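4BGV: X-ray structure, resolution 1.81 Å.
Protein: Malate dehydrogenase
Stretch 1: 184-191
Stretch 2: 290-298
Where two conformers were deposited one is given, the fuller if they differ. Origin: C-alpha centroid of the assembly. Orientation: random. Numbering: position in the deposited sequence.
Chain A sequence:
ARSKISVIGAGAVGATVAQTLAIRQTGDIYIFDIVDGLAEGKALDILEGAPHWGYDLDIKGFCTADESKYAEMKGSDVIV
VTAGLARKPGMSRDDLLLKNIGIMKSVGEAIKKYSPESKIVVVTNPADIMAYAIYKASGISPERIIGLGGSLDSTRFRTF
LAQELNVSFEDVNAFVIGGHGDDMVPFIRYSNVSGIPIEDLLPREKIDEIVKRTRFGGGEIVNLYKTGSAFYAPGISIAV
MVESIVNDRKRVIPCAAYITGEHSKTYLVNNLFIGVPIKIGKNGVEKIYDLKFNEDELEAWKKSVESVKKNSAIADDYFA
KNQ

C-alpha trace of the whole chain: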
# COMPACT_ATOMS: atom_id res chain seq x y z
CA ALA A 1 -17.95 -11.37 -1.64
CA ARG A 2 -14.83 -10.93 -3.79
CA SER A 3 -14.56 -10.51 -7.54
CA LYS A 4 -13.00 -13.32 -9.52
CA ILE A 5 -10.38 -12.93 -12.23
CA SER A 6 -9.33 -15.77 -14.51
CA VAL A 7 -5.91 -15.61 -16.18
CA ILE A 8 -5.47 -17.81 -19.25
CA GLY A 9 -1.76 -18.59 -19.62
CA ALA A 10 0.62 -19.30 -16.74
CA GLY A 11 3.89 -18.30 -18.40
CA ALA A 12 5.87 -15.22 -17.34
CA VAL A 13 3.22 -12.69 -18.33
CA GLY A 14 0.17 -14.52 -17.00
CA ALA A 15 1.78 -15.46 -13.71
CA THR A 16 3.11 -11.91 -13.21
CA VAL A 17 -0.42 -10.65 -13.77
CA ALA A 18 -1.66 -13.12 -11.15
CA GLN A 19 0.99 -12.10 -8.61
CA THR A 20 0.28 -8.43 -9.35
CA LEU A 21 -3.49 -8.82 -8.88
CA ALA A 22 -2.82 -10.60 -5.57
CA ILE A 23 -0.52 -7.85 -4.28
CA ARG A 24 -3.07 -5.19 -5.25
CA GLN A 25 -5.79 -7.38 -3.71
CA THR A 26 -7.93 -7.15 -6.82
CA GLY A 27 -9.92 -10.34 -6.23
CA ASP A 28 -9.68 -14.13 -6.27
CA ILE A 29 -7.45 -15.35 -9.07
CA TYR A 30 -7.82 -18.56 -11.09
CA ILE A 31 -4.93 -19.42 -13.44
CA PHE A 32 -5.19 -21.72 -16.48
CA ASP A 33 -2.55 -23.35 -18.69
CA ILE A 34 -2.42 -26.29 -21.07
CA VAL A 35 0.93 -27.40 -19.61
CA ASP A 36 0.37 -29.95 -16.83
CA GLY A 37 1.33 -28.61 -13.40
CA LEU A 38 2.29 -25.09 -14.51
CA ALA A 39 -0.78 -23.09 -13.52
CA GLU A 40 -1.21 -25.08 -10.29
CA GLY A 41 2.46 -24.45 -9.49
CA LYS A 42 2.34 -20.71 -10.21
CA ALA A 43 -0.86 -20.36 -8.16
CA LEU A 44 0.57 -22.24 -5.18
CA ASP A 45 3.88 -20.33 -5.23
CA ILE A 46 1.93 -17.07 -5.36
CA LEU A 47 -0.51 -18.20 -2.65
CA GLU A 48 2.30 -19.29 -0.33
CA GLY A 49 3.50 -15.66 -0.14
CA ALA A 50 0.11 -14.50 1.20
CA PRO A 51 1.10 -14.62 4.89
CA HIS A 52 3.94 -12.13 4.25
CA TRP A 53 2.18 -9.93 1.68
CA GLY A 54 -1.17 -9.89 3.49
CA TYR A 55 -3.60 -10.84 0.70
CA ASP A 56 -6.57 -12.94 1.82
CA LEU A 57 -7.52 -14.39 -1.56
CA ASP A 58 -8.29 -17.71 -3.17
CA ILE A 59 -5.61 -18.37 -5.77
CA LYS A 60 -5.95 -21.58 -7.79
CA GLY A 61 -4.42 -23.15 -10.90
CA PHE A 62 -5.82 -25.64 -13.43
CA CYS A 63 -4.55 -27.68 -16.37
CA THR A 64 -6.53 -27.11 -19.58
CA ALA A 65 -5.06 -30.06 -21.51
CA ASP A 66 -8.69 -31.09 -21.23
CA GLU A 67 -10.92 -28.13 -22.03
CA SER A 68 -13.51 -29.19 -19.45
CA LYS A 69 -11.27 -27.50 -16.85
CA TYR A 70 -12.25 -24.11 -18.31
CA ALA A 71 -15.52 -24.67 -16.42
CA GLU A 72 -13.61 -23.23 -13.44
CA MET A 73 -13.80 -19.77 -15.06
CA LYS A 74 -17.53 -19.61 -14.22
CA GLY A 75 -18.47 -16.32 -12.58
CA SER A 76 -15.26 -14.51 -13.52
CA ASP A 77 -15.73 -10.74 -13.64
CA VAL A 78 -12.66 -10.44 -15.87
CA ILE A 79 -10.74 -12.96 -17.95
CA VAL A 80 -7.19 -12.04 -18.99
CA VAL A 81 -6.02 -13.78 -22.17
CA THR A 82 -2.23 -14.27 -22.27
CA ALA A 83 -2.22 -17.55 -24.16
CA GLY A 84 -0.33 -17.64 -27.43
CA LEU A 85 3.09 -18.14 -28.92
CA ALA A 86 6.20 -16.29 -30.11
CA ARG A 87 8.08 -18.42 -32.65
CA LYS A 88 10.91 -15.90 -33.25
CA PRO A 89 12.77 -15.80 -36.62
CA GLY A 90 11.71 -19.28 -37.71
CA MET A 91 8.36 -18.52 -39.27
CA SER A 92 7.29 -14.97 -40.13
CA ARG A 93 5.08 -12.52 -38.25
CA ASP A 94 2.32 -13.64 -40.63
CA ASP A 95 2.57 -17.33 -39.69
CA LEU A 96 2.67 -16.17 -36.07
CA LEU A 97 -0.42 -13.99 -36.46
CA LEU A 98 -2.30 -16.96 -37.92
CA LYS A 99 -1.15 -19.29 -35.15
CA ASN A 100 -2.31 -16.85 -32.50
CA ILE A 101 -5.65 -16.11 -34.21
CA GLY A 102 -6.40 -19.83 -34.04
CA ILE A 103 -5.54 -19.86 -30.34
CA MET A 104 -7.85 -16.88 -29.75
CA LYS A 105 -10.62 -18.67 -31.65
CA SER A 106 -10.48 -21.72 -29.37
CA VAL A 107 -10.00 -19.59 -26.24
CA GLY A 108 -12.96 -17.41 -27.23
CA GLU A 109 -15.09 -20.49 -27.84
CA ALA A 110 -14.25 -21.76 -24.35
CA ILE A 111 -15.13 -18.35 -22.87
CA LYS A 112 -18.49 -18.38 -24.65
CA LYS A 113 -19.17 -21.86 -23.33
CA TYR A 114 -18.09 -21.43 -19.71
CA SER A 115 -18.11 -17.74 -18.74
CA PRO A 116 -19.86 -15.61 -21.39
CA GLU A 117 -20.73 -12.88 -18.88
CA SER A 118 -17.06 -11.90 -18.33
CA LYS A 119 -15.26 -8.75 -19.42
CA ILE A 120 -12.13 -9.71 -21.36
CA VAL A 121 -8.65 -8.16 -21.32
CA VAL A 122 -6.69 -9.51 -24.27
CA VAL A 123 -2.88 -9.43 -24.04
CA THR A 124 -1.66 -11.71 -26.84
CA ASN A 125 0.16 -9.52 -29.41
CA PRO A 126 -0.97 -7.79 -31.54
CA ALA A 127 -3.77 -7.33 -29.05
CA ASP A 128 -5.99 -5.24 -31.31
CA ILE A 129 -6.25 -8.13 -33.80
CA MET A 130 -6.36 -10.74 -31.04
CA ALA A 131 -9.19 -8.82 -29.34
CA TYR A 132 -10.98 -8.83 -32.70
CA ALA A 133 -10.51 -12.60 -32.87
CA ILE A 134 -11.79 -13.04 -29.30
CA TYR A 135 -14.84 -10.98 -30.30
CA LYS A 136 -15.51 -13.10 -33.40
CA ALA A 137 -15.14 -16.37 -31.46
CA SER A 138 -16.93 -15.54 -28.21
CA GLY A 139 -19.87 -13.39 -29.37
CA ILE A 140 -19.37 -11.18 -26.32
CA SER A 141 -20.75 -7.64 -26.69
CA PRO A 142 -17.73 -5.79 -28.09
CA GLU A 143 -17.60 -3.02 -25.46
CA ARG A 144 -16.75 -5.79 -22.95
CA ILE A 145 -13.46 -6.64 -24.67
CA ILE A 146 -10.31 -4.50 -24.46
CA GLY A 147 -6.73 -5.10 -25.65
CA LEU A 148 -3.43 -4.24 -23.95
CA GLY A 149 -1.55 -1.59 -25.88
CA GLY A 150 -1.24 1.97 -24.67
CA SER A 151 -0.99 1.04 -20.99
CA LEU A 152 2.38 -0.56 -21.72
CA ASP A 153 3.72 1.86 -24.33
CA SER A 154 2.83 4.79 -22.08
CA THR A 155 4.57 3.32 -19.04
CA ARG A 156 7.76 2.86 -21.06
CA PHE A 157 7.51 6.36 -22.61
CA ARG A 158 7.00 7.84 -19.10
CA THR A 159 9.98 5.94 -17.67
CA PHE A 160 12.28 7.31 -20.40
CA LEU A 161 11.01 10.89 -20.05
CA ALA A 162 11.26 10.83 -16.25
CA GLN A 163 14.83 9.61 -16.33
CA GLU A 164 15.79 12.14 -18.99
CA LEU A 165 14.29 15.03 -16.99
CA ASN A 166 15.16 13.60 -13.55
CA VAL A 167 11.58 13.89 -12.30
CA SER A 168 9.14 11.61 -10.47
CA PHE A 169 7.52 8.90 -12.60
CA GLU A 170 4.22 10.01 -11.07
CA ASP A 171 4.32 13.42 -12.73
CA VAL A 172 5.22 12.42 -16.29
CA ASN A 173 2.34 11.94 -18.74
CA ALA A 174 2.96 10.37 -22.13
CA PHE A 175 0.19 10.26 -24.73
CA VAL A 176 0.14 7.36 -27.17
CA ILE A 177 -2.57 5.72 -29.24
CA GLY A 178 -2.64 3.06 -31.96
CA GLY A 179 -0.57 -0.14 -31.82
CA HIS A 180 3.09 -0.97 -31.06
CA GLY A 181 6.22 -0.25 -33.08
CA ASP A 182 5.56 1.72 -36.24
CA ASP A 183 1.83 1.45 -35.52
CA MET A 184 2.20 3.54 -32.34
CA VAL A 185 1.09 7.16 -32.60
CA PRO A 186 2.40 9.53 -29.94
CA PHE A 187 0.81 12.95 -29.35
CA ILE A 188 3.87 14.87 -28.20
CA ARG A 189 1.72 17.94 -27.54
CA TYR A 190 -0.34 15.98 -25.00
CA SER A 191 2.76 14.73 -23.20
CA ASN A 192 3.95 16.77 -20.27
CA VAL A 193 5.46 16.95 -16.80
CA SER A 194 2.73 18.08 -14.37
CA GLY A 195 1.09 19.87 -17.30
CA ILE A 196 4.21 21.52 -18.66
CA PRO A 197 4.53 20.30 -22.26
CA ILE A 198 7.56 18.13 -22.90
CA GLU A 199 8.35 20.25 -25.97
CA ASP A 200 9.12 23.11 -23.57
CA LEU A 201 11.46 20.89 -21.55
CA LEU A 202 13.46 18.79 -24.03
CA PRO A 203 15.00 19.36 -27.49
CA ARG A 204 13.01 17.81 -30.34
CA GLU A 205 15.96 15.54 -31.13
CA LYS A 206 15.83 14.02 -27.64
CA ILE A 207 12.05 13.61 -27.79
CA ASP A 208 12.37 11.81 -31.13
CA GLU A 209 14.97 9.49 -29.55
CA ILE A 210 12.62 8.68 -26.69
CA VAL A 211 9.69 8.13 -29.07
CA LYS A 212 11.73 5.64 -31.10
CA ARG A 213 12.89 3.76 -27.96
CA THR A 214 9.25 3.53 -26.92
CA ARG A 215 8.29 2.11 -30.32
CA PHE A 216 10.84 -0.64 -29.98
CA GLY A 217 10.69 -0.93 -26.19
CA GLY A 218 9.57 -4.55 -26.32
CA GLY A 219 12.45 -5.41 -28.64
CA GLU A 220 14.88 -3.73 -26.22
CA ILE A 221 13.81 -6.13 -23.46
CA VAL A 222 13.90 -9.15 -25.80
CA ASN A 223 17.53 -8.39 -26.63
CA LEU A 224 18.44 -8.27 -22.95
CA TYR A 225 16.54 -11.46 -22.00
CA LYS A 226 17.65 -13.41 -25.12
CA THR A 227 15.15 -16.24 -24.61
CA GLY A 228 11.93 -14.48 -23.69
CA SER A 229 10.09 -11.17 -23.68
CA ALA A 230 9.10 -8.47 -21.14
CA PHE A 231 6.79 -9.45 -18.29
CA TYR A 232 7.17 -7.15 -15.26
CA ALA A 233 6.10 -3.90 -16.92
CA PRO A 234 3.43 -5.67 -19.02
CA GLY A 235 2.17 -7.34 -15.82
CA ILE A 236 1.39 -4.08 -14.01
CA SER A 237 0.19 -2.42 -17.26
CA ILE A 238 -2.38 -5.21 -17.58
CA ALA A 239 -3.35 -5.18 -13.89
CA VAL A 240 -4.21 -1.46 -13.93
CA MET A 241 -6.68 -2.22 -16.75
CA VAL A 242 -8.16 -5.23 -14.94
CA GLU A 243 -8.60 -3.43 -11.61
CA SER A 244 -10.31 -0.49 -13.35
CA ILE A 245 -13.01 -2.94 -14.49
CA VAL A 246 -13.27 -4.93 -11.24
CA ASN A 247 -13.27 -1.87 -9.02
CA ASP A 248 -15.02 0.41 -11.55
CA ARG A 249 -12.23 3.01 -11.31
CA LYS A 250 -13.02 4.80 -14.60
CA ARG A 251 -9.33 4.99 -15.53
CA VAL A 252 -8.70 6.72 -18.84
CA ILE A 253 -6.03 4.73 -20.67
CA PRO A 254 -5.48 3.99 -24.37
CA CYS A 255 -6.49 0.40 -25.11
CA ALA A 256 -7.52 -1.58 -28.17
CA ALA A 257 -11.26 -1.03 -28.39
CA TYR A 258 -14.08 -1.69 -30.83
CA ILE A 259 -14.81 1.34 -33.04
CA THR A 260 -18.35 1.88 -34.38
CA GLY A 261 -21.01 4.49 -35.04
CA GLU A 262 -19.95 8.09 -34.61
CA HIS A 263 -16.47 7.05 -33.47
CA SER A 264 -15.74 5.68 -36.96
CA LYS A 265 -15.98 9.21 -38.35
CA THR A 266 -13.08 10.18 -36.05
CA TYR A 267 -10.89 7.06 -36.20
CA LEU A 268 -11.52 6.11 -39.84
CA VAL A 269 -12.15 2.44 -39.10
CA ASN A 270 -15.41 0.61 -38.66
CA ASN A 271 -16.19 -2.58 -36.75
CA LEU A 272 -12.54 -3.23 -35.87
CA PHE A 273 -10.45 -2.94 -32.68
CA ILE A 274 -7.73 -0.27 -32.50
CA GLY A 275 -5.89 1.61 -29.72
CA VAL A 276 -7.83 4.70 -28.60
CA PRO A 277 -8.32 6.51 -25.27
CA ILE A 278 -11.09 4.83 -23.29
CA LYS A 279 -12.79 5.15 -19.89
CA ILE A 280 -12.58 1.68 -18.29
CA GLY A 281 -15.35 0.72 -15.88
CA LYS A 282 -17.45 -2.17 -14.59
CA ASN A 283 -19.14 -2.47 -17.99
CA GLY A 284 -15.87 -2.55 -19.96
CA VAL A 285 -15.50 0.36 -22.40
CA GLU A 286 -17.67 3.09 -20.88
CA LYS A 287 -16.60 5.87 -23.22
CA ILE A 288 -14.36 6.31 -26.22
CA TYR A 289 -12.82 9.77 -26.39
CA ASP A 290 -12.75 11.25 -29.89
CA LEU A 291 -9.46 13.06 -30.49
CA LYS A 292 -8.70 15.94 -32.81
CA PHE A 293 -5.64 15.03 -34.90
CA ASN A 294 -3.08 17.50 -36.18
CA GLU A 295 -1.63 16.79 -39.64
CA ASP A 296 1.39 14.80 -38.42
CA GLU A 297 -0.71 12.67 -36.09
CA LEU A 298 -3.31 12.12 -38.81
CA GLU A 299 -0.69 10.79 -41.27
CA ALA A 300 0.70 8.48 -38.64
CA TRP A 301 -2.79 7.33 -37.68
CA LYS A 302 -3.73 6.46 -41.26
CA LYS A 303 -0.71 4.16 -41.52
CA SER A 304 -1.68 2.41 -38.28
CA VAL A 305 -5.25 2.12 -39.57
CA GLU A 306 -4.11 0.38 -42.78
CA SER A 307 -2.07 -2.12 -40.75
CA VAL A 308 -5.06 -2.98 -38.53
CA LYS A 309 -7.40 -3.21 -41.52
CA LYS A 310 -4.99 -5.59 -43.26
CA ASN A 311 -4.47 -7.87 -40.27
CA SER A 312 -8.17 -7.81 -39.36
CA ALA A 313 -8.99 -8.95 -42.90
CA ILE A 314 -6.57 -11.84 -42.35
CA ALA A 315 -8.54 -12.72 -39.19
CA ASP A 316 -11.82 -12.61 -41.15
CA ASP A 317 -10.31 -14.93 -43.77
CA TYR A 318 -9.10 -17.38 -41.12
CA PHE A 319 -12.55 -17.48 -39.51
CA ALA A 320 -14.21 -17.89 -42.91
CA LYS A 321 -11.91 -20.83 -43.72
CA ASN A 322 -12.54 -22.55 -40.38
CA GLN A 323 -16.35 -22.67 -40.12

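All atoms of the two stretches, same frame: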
# COMPACT_ATOMS: atom_id res chain seq x y z
N MET A 184 2.44 2.67 -33.49
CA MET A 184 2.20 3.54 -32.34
C MET A 184 2.12 4.98 -32.83
O MET A 184 2.84 5.37 -33.74
CB MET A 184 3.36 3.43 -31.35
CG MET A 184 3.12 4.09 -29.99
SD MET A 184 4.65 4.02 -29.00
CE MET A 184 5.52 5.48 -29.58
N VAL A 185 1.23 5.76 -32.22
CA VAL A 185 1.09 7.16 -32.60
C VAL A 185 1.15 8.02 -31.34
O VAL A 185 0.17 8.12 -30.59
CB VAL A 185 -0.25 7.44 -33.32
CG1 VAL A 185 -0.33 8.92 -33.74
CG2 VAL A 185 -0.40 6.53 -34.54
N PRO A 186 2.31 8.64 -31.10
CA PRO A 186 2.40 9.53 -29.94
C PRO A 186 1.76 10.88 -30.26
O PRO A 186 1.79 11.30 -31.42
CB PRO A 186 3.91 9.72 -29.78
CG PRO A 186 4.44 9.63 -31.19
CD PRO A 186 3.54 8.64 -31.91
N PHE A 187 1.16 11.53 -29.25
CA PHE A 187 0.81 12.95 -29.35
C PHE A 187 1.79 13.64 -28.42
O PHE A 187 1.60 13.66 -27.19
CB PHE A 187 -0.62 13.26 -28.89
CG PHE A 187 -1.71 12.86 -29.86
CD1 PHE A 187 -1.66 11.65 -30.55
CD2 PHE A 187 -2.82 13.67 -30.03
CE1 PHE A 187 -2.69 11.28 -31.43
CE2 PHE A 187 -3.86 13.30 -30.88
CZ PHE A 187 -3.79 12.11 -31.58
N ILE A 188 2.85 14.19 -28.99
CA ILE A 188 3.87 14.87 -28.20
C ILE A 188 3.26 16.06 -27.47
O ILE A 188 3.59 16.32 -26.32
CB ILE A 188 5.05 15.33 -29.08
CG1 ILE A 188 5.78 14.12 -29.64
CG2 ILE A 188 5.99 16.22 -28.30
CD1 ILE A 188 5.95 13.00 -28.65
N ARG A 189 2.35 16.77 -28.14
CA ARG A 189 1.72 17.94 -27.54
C ARG A 189 0.89 17.62 -26.30
O ARG A 189 0.67 18.50 -25.46
CB ARG A 189 0.88 18.71 -28.57
CG ARG A 189 -0.27 17.91 -29.14
CD ARG A 189 -0.79 18.52 -30.43
NE ARG A 189 -1.83 17.67 -31.00
CZ ARG A 189 -3.13 17.91 -30.89
NH1 ARG A 189 -3.55 19.00 -30.26
NH2 ARG A 189 -4.00 17.08 -31.44
N TYR A 190 0.42 16.37 -26.18
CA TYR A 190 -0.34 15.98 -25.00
C TYR A 190 0.53 15.31 -23.94
O TYR A 190 0.02 14.72 -22.99
CB TYR A 190 -1.48 15.04 -25.37
CG TYR A 190 -2.63 15.67 -26.13
CD1 TYR A 190 -2.72 17.05 -26.32
CD2 TYR A 190 -3.66 14.88 -26.61
CE1 TYR A 190 -3.80 17.61 -27.02
CE2 TYR A 190 -4.74 15.43 -27.30
CZ TYR A 190 -4.81 16.78 -27.49
OH TYR A 190 -5.89 17.29 -28.17
N SER A 191 1.84 15.37 -24.13
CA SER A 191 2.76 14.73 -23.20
C SER A 191 3.43 15.85 -22.43
O SER A 191 3.80 16.87 -23.01
CB SER A 191 3.81 13.90 -23.96
OG SER A 191 3.18 12.89 -24.74
N ASP A 290 -13.07 10.94 -28.50
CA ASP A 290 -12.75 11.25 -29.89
C ASP A 290 -11.73 12.38 -29.94
O ASP A 290 -12.02 13.50 -29.56
CB ASP A 290 -14.01 11.65 -30.66
CG ASP A 290 -14.99 10.51 -30.78
OD1 ASP A 290 -14.55 9.35 -30.95
OD2 ASP A 290 -16.20 10.78 -30.69
N LEU A 291 -10.53 12.07 -30.41
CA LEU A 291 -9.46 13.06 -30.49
C LEU A 291 -9.52 13.91 -31.75
O LEU A 291 -10.04 13.47 -32.77
CB LEU A 291 -8.10 12.36 -30.44
CG LEU A 291 -7.82 11.50 -29.21
CD1 LEU A 291 -6.50 10.76 -29.40
CD2 LEU A 291 -7.78 12.36 -27.96
N LYS A 292 -8.98 15.12 -31.65
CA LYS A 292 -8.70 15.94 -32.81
C LYS A 292 -7.24 15.70 -33.20
O LYS A 292 -6.35 15.88 -32.38
CB LYS A 292 -8.88 17.42 -32.47
CG LYS A 292 -10.17 17.76 -31.76
CD LYS A 292 -10.37 19.28 -31.76
CE LYS A 292 -11.03 19.77 -30.48
NZ LYS A 292 -10.06 20.56 -29.67
N PHE A 293 -7.00 15.29 -34.44
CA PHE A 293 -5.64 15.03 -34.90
C PHE A 293 -5.05 16.26 -35.59
O PHE A 293 -5.73 16.90 -36.38
CB PHE A 293 -5.61 13.87 -35.92
CG PHE A 293 -6.06 12.53 -35.38
CD1 PHE A 293 -7.40 12.22 -35.25
CD2 PHE A 293 -5.12 11.57 -35.02
CE1 PHE A 293 -7.80 10.98 -34.76
CE2 PHE A 293 -5.52 10.33 -34.54
CZ PHE A 293 -6.85 10.03 -34.41
N ASN A 294 -3.79 16.57 -35.31
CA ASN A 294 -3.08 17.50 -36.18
C ASN A 294 -2.59 16.74 -37.43
O ASN A 294 -2.75 15.52 -37.51
CB ASN A 294 -1.96 18.28 -35.44
CG ASN A 294 -0.75 17.41 -35.07
OD1 ASN A 294 -0.56 16.31 -35.59
ND2 ASN A 294 0.09 17.94 -34.17
N GLU A 295 -1.99 17.43 -38.38
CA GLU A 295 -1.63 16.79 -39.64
C GLU A 295 -0.61 15.66 -39.49
O GLU A 295 -0.73 14.61 -40.14
CB GLU A 295 -1.17 17.83 -40.67
CG GLU A 295 -0.33 17.27 -41.82
CD GLU A 295 -1.04 16.21 -42.65
OE1 GLU A 295 -2.28 16.07 -42.53
OE2 GLU A 295 -0.35 15.51 -43.43
N ASP A 296 0.39 15.85 -38.63
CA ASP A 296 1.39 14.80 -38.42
C ASP A 296 0.76 13.56 -37.80
O ASP A 296 1.01 12.43 -38.24
CB ASP A 296 2.53 15.30 -37.53
CG ASP A 296 3.55 16.11 -38.29
OD1 ASP A 296 3.59 16.00 -39.54
OD2 ASP A 296 4.33 16.85 -37.64
N GLU A 297 -0.07 13.77 -36.79
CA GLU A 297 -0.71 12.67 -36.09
C GLU A 297 -1.68 11.93 -37.01
O GLU A 297 -1.77 10.70 -36.96
CB GLU A 297 -1.44 13.18 -34.85
CG GLU A 297 -0.50 13.80 -33.82
CD GLU A 297 -1.18 14.84 -32.94
OE1 GLU A 297 -2.38 15.14 -33.15
OE2 GLU A 297 -0.50 15.39 -32.04
N LEU A 298 -2.37 12.68 -37.86
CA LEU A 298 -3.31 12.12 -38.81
C LEU A 298 -2.62 11.17 -39.79
O LEU A 298 -3.12 10.07 -40.04
CB LEU A 298 -4.01 13.23 -39.61
CG LEU A 298 -5.05 12.71 -40.60
CD1 LEU A 298 -6.20 12.04 -39.87
CD2 LEU A 298 -5.54 13.84 -41.51
O HOH W 1 2.21 14.51 -31.97
O HOH W 2 2.39 16.89 -31.08
O HOH W 3 -8.19 16.05 -29.15

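Two segments whose touching residues are at least 101 apart in sequence meet here, burying about 400 Å² between them. Asp-290, exposed and out of reach, leads into Leu-291, the first residue of the second stretch to make contact. Its CA-to-CB bond points toward the first stretch, and its two methyl groups reach two aromatic rings: Leu-291 CD1 lies 3.7 Å from CZ of Phe-187, while Leu-291 CD2 approaches the edge of the Tyr-190 ring, 4.4 Å from Tyr-190 CE2. All three residues are buried, and a leucine suits this place because its methyl groups pack without needing polar partners.

Lys-292 contributes mainly backbone; its CA-to-CB bond points sideways, and its NZ is bonded elsewhere in the structure. Lys-292 O accepts a weak hydrogen bond from Arg-189 NH2 (2.8 Å, but poorly angled at 117°), and Lys-292 N donates to a water, 2.8 Å away, that also bonds Tyr-190 OH. The CA-to-CB bond of Phe-293 points away, yet its flat ring comes back to add apolar surface against Phe-187, Phe-293 CD2 to Phe-187 CZ at 3.7 Å, the planes inclined at 58°.

Asn-294 is the N-cap, a place suited to a short side chain with a carbonyl oxygen: Asn-294 OD1 accepts from Glu-297 N at 2.9 Å. A second hydrogen bond runs the other way, from Asn-294 N to Glu-297 OE1, also at 2.9 Å. Asn-294 CB lies over one face of the Arg-189 guanidinium. Glu-295 and Asp-296, in the first turn of the helix, stay exposed and touch nothing across the interface.

Glu-297 is the hub. It is buried and its CA-to-CB bond points toward the first stretch; its carboxylate forms a salt bridge with Arg-189, Glu-297 OE2 receiving Arg-189 NE at 2.8 Å and Glu-297 OE1 receiving Arg-189 NH2 at 3.1 Å; the long arginine supplies two donors along one guanidinium edge. A water 2.9 Å from Glu-297 OE2 links it to Pro-186 O and Ile-188 N. The aliphatic part is used too: Glu-297 CG sits 4.0 Å from the Phe-187 ring centroid, over its face. The CA-to-CB bond of Leu-298 points away, and it makes no contact with the first stretch.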